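Local coordinates for Phi class glutathione transferase GSTF1 (Populus tremula x Populus tremuloides, PDB 4RI6), which binds glutathione and probably catalyses its conjugation to electrophilic substrates, forming an S-substituted glutathione and releasing a halide anion, at residues A[100-103]-A[104-107]; A[160-164]-A[165-169]; A[199-203]-A[204-208]. All coordinates share one frame; numbering follows the deposited sequence. Where two conformers were deposited one is given.

From the N terminus, the chain first reaches contact 1, two successive turns of the long helix 93-122; contact 2 then starts helix 164-179 out of a preceding loop, and contact 3 turns the corner between helix 190-200 and helix 203-214. Each joins neighbouring residues, closing a helical turn and no long loop, and the three follow in series without nesting or crossing. Side chains connect them in space: contact 1 packs on contact 2 as Val103 meets Phe164 and Trp102 meets Ala165, while Ile199 of contact 3 lies against the Phe162 ring and the start of helix 164-179. Contacts 1 and 3 do not touch, so contact 2 ties the dimer-facing helix to the C-terminal helices.

Contact 1: A[100-103]-A[104-107]; sequences DQWV and ETDG
The indole of Trp102 runs beside the side chain of Thr105, both pointing the same way from the helix, and its CE3 comes obliquely within 4.2 Å of Thr105 CB. Tyr147 and Lys150 of helix 130-150 also touch the indole, and Phe67 of the second subunit meets it edge-to-face. Thr105 OG1 is turned back to the previous turn, anti to its own carbonyl carbon (chi1 -65°), which brings it 3.0 Å from Gln101 O, one possible acceptor for its proton; Thr105 N is hydrogen-bonded to that same oxygen.

Of the flat carboxylates, those of Asp100 and Glu104 stand one turn apart, with Asp100 OD1 and Glu104 OE2 4.9 Å from each other. Two like charges so close would probably be unfavourable alone, but Arg74 of the second subunit bridges both acids, and Asp100 OD1 is also hydrogen-bonded to Tyr89 OH. Beneath them, Glu104 N donates to Asp100 O at 2.8 Å, and the folded Glu104 chain lays CG over that oxygen at 3.6 Å. Asp106 leaves by a different side of the helix: its CB rests 3.3 Å from Val103 O, and its OD2 accepts from Ser168 and forms a salt bridge with Arg70, a residue of the glutathione pocket. This buried stretch of helix 93-122 thus turns two acids and an indole to the neighbouring subunit and a third acid to the glutathione side, as expected of the long helix at the glutathione transferase dimer interface.

Contact 2: A[160-164]-A[165-169]; sequences DEFSF and ADLSH
Phe162 packs tightly on the first turn of the helix: its CZ lies 3.6 Å from Leu167 CB, and its CE1 equally near Asp166 CB. With Ser163 as N-cap, this contact between the residue just before the cap and Leu167 is a hydrophobic staple, and Ser163 and Asp166 form the capping box beside it, a pairing well known in this helix of glutathione transferases. Ser163 OG accepts from Ala165 N (3.0 Å) and, reciprocally, Asp166 OD2 takes Ser163 N on its anti lone pair at 2.9 Å. Phe164, its CG anti to the backbone N (chi1 -174°), takes Leu167 CD2 obliquely at 3.9 Å and Ser168 CB over one face. The loop side is looser: Glu161 is exposed, and a water donates to Asp166 OD2 at 2.7 Å, is hydrogen-bonded to Ser163 OG and reaches Glu161 O only weakly. If Phe162 were replaced by an alanine, the gap beside Leu167 would probably leave the first turn less firmly stapled and the guanidinium of Arg202, which makes a cation-pi contact with the ring, without its aromatic partner. Asp166 OD1 accepts from Trp195 and Leu157. So many donors, at the positive end of a helix, would probably favour the ionised carboxylate.

Contact 3: A[199-203]-A[204-208]; sequences ISNRE and SWKKV
Lys206 and Glu203 cross obliquely on the outer surface of the new helix. The lysine is fully extended beyond CG, whereas the glutamate folds at chi2 (-61°) and brings its carboxylate against the outer part of the lysine chain, with OE1 3.8 Å from Lys206 CD. The salt bridge from Glu203 OE2 to Lys206 NZ is long, at 3.6 Å. Asn201 approaches the same lysine from the loop before the helix, its backbone O 3.3 Å from Lys206 CE and its side-chain OD1 a little further off, while Asn201 ND2 is hydrogen-bonded to Thr197 O. Two waters complete the meeting: one accepts from the ammonium at 2.8 Å and donates to both Glu203 OE2 and Asn201 O, the other joins the ammonium to Asn201 OD1.

Trp205 leaves on a buried side of the same turn. With CG anti to the backbone N (chi1 -172°), its indole reaches back so that Ser200 O sits at the ring edge, in plane, 3.4 Å from CD1. The ring NH is held by Asp174, and Leu170 and Pro171 of helix 164-179 pack against the indole. Arg202, the N-cap residue, has its CB 4.0 Å from Ser204 OG, and Glu25 of helix 14-25 receives both the Arg202 guanidinium and that hydroxyl. The backbone closes the turn, Lys206 N donating to Arg202 O at 3.0 Å.

Chemistry thus divides the corner in two. On the exposed side the ammonium is shared among a loosely paired carboxylate and two waters, a solvent-mediated link that is likely to be adaptable; on the inner side, direct bonds to Glu25 and Asp174 tie the start of the C-terminal helix to helices 14-25 and 164-179.

Contact 1: A[100-103]-A[104-107]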
loop_
_atom_site.group_PDB
_atom_site.type_symbol
_atom_site.label_atom_id
_atom_site.label_comp_id
_atom_site.label_asym_id
_atom_site.label_seq_id
_atom_site.Cartn_x
_atom_site.Cartn_y
_atom_site.Cartn_z
ATOM N N ASP A 100 9.487 5.911 1.707
ATOM C CA ASP A 100 8.564 4.833 1.376
ATOM C C ASP A 100 7.774 4.335 2.593
ATOM O O ASP A 100 6.596 3.971 2.460
ATOM C CB ASP A 100 9.342 3.684 0.746
ATOM C CG ASP A 100 8.458 2.703 -0.002
ATOM O OD1 ASP A 100 7.550 3.123 -0.736
ATOM O OD2 ASP A 100 8.695 1.487 0.135
ATOM N N GLN A 101 8.374 4.324 3.781
ATOM C CA GLN A 101 7.616 3.859 4.946
ATOM C C GLN A 101 6.408 4.773 5.207
ATOM O O GLN A 101 5.380 4.300 5.668
ATOM C CB GLN A 101 8.506 3.760 6.194
ATOM C CG GLN A 101 8.969 5.092 6.715
ATOM C CD GLN A 101 10.097 4.986 7.723
ATOM O OE1 GLN A 101 10.152 4.054 8.536
ATOM N NE2 GLN A 101 11.019 5.939 7.663
ATOM N N TRP A 102 6.520 6.063 4.882
ATOM C CA TRP A 102 5.410 7.007 5.076
ATOM C C TRP A 102 4.436 6.913 3.903
ATOM O O TRP A 102 3.251 7.176 4.063
ATOM C CB TRP A 102 5.937 8.438 5.281
ATOM C CG TRP A 102 6.651 8.545 6.579
ATOM C CD1 TRP A 102 8.001 8.515 6.783
ATOM C CD2 TRP A 102 6.054 8.633 7.875
ATOM N NE1 TRP A 102 8.271 8.580 8.119
ATOM C CE2 TRP A 102 7.096 8.646 8.812
ATOM C CE3 TRP A 102 4.737 8.708 8.330
ATOM C CZ2 TRP A 102 6.864 8.739 10.161
ATOM C CZ3 TRP A 102 4.511 8.781 9.665
ATOM C CH2 TRP A 102 5.560 8.811 10.570
ATOM N N VAL A 103 4.913 6.486 2.736
ATOM C CA VAL A 103 4.000 6.166 1.633
ATOM C C VAL A 103 3.146 4.940 2.007
ATOM O O VAL A 103 1.934 4.909 1.769
ATOM C CB VAL A 103 4.757 5.913 0.326
ATOM C CG1 VAL A 103 3.780 5.540 -0.799
ATOM C CG2 VAL A 103 5.573 7.144 -0.066
ATOM N N GLU A 104 3.764 3.941 2.635
ATOM C CA GLU A 104 3.006 2.769 3.089
ATOM C C GLU A 104 2.028 3.175 4.192
ATOM O O GLU A 104 0.943 2.607 4.316
ATOM C CB GLU A 104 3.955 1.668 3.577
ATOM C CG GLU A 104 4.653 0.951 2.475
ATOM C CD GLU A 104 3.673 0.183 1.610
ATOM O OE1 GLU A 104 2.778 -0.468 2.168
ATOM O OE2 GLU A 104 3.785 0.238 0.374
ATOM N N THR A 105 2.421 4.127 5.033
ATOM C CA THR A 105 1.509 4.635 6.047
ATOM C C THR A 105 0.288 5.292 5.396
ATOM O O THR A 105 -0.828 5.108 5.870
ATOM C CB THR A 105 2.265 5.587 7.007
ATOM O OG1 THR A 105 3.237 4.802 7.711
ATOM C CG2 THR A 105 1.336 6.235 8.019
ATOM N N ASP A 106 0.474 6.018 4.305
ATOM C CA ASP A 106 -0.681 6.460 3.540
ATOM C C ASP A 106 -1.521 5.259 3.091
ATOM O O ASP A 106 -2.718 5.195 3.340
ATOM C CB ASP A 106 -0.275 7.289 2.317
ATOM C CG ASP A 106 -1.444 7.548 1.398
ATOM O OD1 ASP A 106 -2.468 8.045 1.902
ATOM O OD2 ASP A 106 -1.365 7.238 0.191
ATOM N N GLY A 107 -0.894 4.304 2.422
ATOM C CA GLY A 107 -1.635 3.196 1.853
ATOM C C GLY A 107 -2.381 2.314 2.836
ATOM O O GLY A 107 -3.472 1.822 2.523
#

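Contact 2: A[160-164]-A[165-169]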
loop_
_atom_site.group_PDB
_atom_site.type_symbol
_atom_site.label_atom_id
_atom_site.label_comp_id
_atom_site.label_asym_id
_atom_site.label_seq_id
_atom_site.Cartn_x
_atom_site.Cartn_y
_atom_site.Cartn_z
ATOM N N ASP A 160 13.077 16.789 5.858
ATOM C CA ASP A 160 13.154 18.244 5.675
ATOM C C ASP A 160 12.736 18.681 4.274
ATOM O O ASP A 160 12.828 19.850 3.918
ATOM C CB ASP A 160 14.572 18.763 5.997
ATOM C CG ASP A 160 15.649 18.144 5.141
ATOM O OD1 ASP A 160 15.318 17.423 4.188
ATOM O OD2 ASP A 160 16.842 18.388 5.418
ATOM N N GLU A 161 12.242 17.736 3.485
ATOM C CA GLU A 161 11.960 17.976 2.086
ATOM C C GLU A 161 10.618 17.349 1.717
ATOM O O GLU A 161 10.330 16.246 2.148
ATOM C CB GLU A 161 13.085 17.367 1.243
ATOM C CG GLU A 161 13.355 18.047 -0.073
ATOM C CD GLU A 161 14.633 17.536 -0.747
ATOM O OE1 GLU A 161 15.432 16.815 -0.099
ATOM O OE2 GLU A 161 14.838 17.863 -1.935
ATOM N N PHE A 162 9.801 18.064 0.955
ATOM C CA PHE A 162 8.569 17.498 0.390
ATOM C C PHE A 162 8.898 16.192 -0.314
ATOM O O PHE A 162 9.882 16.115 -1.045
ATOM C CB PHE A 162 7.907 18.482 -0.582
ATOM C CG PHE A 162 6.625 17.976 -1.214
ATOM C CD1 PHE A 162 5.432 17.992 -0.514
ATOM C CD2 PHE A 162 6.609 17.550 -2.534
ATOM C CE1 PHE A 162 4.255 17.558 -1.100
ATOM C CE2 PHE A 162 5.437 17.110 -3.128
ATOM C CZ PHE A 162 4.257 17.114 -2.411
ATOM N N SER A 163 8.085 15.167 -0.097
ATOM C CA SER A 163 8.316 13.892 -0.760
ATOM C C SER A 163 7.027 13.304 -1.257
ATOM O O SER A 163 5.938 13.814 -0.971
ATOM C CB SER A 163 8.986 12.889 0.181
ATOM O OG SER A 163 8.056 12.308 1.069
ATOM N N PHE A 164 7.149 12.191 -1.972
ATOM C CA PHE A 164 5.967 11.473 -2.397
ATOM C C PHE A 164 5.087 11.069 -1.213
ATOM O O PHE A 164 3.869 10.941 -1.350
ATOM C CB PHE A 164 6.347 10.228 -3.221
ATOM C CG PHE A 164 5.159 9.551 -3.801
ATOM C CD1 PHE A 164 4.471 10.144 -4.840
ATOM C CD2 PHE A 164 4.657 8.381 -3.258
ATOM C CE1 PHE A 164 3.345 9.586 -5.342
ATOM C CE2 PHE A 164 3.524 7.809 -3.778
ATOM C CZ PHE A 164 2.873 8.412 -4.824
ATOM N N ALA A 165 5.686 10.862 -0.044
ATOM C CA ALA A 165 4.881 10.535 1.129
ATOM C C ALA A 165 3.873 11.636 1.404
ATOM O O ALA A 165 2.704 11.358 1.653
ATOM C CB ALA A 165 5.743 10.299 2.333
ATOM N N ASP A 166 4.315 12.888 1.364
ATOM C CA ASP A 166 3.390 14.006 1.575
ATOM C C ASP A 166 2.390 14.100 0.431
ATOM O O ASP A 166 1.182 14.243 0.652
ATOM C CB ASP A 166 4.156 15.311 1.719
ATOM C CG ASP A 166 5.269 15.203 2.726
ATOM O OD1 ASP A 166 4.983 15.170 3.945
ATOM O OD2 ASP A 166 6.432 15.161 2.290
ATOM N N LEU A 167 2.903 13.988 -0.793
ATOM C CA LEU A 167 2.083 14.087 -1.991
ATOM C C LEU A 167 0.923 13.112 -1.926
ATOM O O LEU A 167 -0.216 13.473 -2.222
ATOM C CB LEU A 167 2.937 13.856 -3.243
ATOM C CG LEU A 167 2.286 14.082 -4.603
ATOM C CD1 LEU A 167 3.360 14.317 -5.657
ATOM C CD2 LEU A 167 1.382 12.904 -5.009
ATOM N N SER A 168 1.195 11.901 -1.460
ATOM C CA SER A 168 0.192 10.864 -1.500
ATOM C C SER A 168 -1.002 11.151 -0.569
ATOM O O SER A 168 -2.089 10.580 -0.780
ATOM C CB SER A 168 0.859 9.514 -1.161
ATOM O OG SER A 168 0.096 8.421 -1.611
ATOM N N HIS A 169 -0.804 12.037 0.423
ATOM C CA HIS A 169 -1.876 12.455 1.337
ATOM C C HIS A 169 -2.773 13.565 0.779
ATOM O O HIS A 169 -3.857 13.812 1.302
ATOM C CB HIS A 169 -1.303 12.931 2.668
ATOM C CG HIS A 169 -0.723 11.849 3.505
ATOM N ND1 HIS A 169 0.503 11.262 3.245
ATOM C CD2 HIS A 169 -1.215 11.217 4.599
ATOM C CE1 HIS A 169 0.730 10.315 4.139
ATOM N NE2 HIS A 169 -0.296 10.263 4.969
HETATM O O HOH W 1 8.406 13.772 3.420
#

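Contact 3: A[199-203]-A[204-208]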
loop_
_atom_site.group_PDB
_atom_site.type_symbol
_atom_site.label_atom_id
_atom_site.label_comp_id
_atom_site.label_asym_id
_atom_site.label_seq_id
_atom_site.Cartn_x
_atom_site.Cartn_y
_atom_site.Cartn_z
ATOM N N ILE A 199 1.882 21.751 1.955
ATOM C CA ILE A 199 1.825 20.819 0.839
ATOM C C ILE A 199 0.661 21.137 -0.105
ATOM O O ILE A 199 0.795 20.959 -1.323
ATOM C CB ILE A 199 1.775 19.339 1.319
ATOM C CG1 ILE A 199 0.502 18.983 2.090
ATOM C CG2 ILE A 199 3.021 19.044 2.125
ATOM C CD1 ILE A 199 0.363 17.452 2.367
ATOM N N SER A 200 -0.448 21.666 0.417
ATOM C CA SER A 200 -1.621 21.900 -0.431
ATOM C C SER A 200 -1.480 23.156 -1.271
ATOM O O SER A 200 -2.246 23.361 -2.213
ATOM C CB SER A 200 -2.896 21.988 0.406
ATOM O OG SER A 200 -2.908 23.114 1.268
ATOM N N ASN A 201 -0.503 23.992 -0.933
ATOM C CA ASN A 201 -0.239 25.187 -1.728
ATOM C C ASN A 201 0.928 25.062 -2.716
ATOM O O ASN A 201 1.307 26.049 -3.359
ATOM C CB ASN A 201 -0.021 26.391 -0.791
ATOM C CG ASN A 201 -1.326 26.930 -0.271
ATOM O OD1 ASN A 201 -2.063 27.619 -0.990
ATOM N ND2 ASN A 201 -1.661 26.569 0.952
ATOM N N ARG A 202 1.450 23.855 -2.898
ATOM C CA ARG A 202 2.392 23.621 -3.982
ATOM C C ARG A 202 1.721 23.874 -5.330
ATOM O O ARG A 202 0.541 23.574 -5.507
ATOM C CB ARG A 202 2.930 22.204 -3.923
ATOM C CG ARG A 202 3.722 21.961 -2.675
ATOM C CD ARG A 202 4.307 20.569 -2.686
ATOM N NE ARG A 202 5.370 20.384 -3.675
ATOM C CZ ARG A 202 6.642 20.700 -3.476
ATOM N NH1 ARG A 202 7.006 21.296 -2.349
ATOM N NH2 ARG A 202 7.547 20.440 -4.408
ATOM N N GLU A 203 2.474 24.412 -6.285
ATOM C CA GLU A 203 1.921 24.721 -7.590
ATOM C C GLU A 203 1.418 23.457 -8.277
ATOM O O GLU A 203 0.414 23.507 -8.968
ATOM C CB GLU A 203 2.959 25.432 -8.468
ATOM C CG GLU A 203 3.311 26.858 -8.022
ATOM C CD GLU A 203 2.117 27.799 -8.042
ATOM O OE1 GLU A 203 1.154 27.544 -8.808
ATOM O OE2 GLU A 203 2.138 28.785 -7.273
ATOM N N SER A 204 2.085 22.323 -8.054
ATOM C CA SER A 204 1.661 21.078 -8.698
ATOM C C SER A 204 0.247 20.749 -8.265
ATOM O O SER A 204 -0.614 20.416 -9.088
ATOM C CB SER A 204 2.595 19.914 -8.363
ATOM O OG SER A 204 2.628 19.675 -6.958
ATOM N N TRP A 205 -0.010 20.863 -6.966
ATOM C CA TRP A 205 -1.320 20.532 -6.453
ATOM C C TRP A 205 -2.362 21.566 -6.888
ATOM O O TRP A 205 -3.496 21.205 -7.222
ATOM C CB TRP A 205 -1.290 20.382 -4.929
ATOM C CG TRP A 205 -2.600 19.838 -4.401
ATOM C CD1 TRP A 205 -3.457 20.471 -3.563
ATOM C CD2 TRP A 205 -3.208 18.581 -4.730
ATOM N NE1 TRP A 205 -4.550 19.679 -3.314
ATOM C CE2 TRP A 205 -4.430 18.517 -4.037
ATOM C CE3 TRP A 205 -2.833 17.500 -5.542
ATOM C CZ2 TRP A 205 -5.288 17.422 -4.134
ATOM C CZ3 TRP A 205 -3.680 16.409 -5.613
ATOM C CH2 TRP A 205 -4.889 16.384 -4.924
ATOM N N LYS A 206 -1.991 22.838 -6.913
ATOM C CA LYS A 206 -2.897 23.859 -7.423
ATOM C C LYS A 206 -3.286 23.581 -8.874
ATOM O O LYS A 206 -4.436 23.804 -9.266
ATOM C CB LYS A 206 -2.266 25.245 -7.316
ATOM C CG LYS A 206 -2.054 25.708 -5.908
ATOM C CD LYS A 206 -1.343 27.031 -5.953
ATOM C CE LYS A 206 -1.254 27.679 -4.633
ATOM N NZ LYS A 206 -0.556 28.979 -4.845
ATOM N N LYS A 207 -2.338 23.085 -9.664
ATOM C CA LYS A 207 -2.626 22.802 -11.066
ATOM C C LYS A 207 -3.598 21.633 -11.186
ATOM O O LYS A 207 -4.491 21.665 -12.020
ATOM C CB LYS A 207 -1.339 22.533 -11.842
ATOM C CG LYS A 207 -0.495 23.777 -12.002
ATOM C CD LYS A 207 0.745 23.583 -12.843
ATOM C CE LYS A 207 1.559 24.866 -12.903
ATOM N NZ LYS A 207 2.455 24.903 -14.087
ATOM N N VAL A 208 -3.449 20.626 -10.335
ATOM C CA VAL A 208 -4.374 19.520 -10.357
ATOM C C VAL A 208 -5.786 19.993 -10.015
ATOM O O VAL A 208 -6.744 19.628 -10.692
ATOM C CB VAL A 208 -3.942 18.407 -9.378
ATOM C CG1 VAL A 208 -5.027 17.333 -9.266
ATOM C CG2 VAL A 208 -2.605 17.785 -9.818
HETATM O O HOH W 2 -1.903 29.909 -2.332
HETATM O O HOH W 3 2.070 28.172 -4.626
#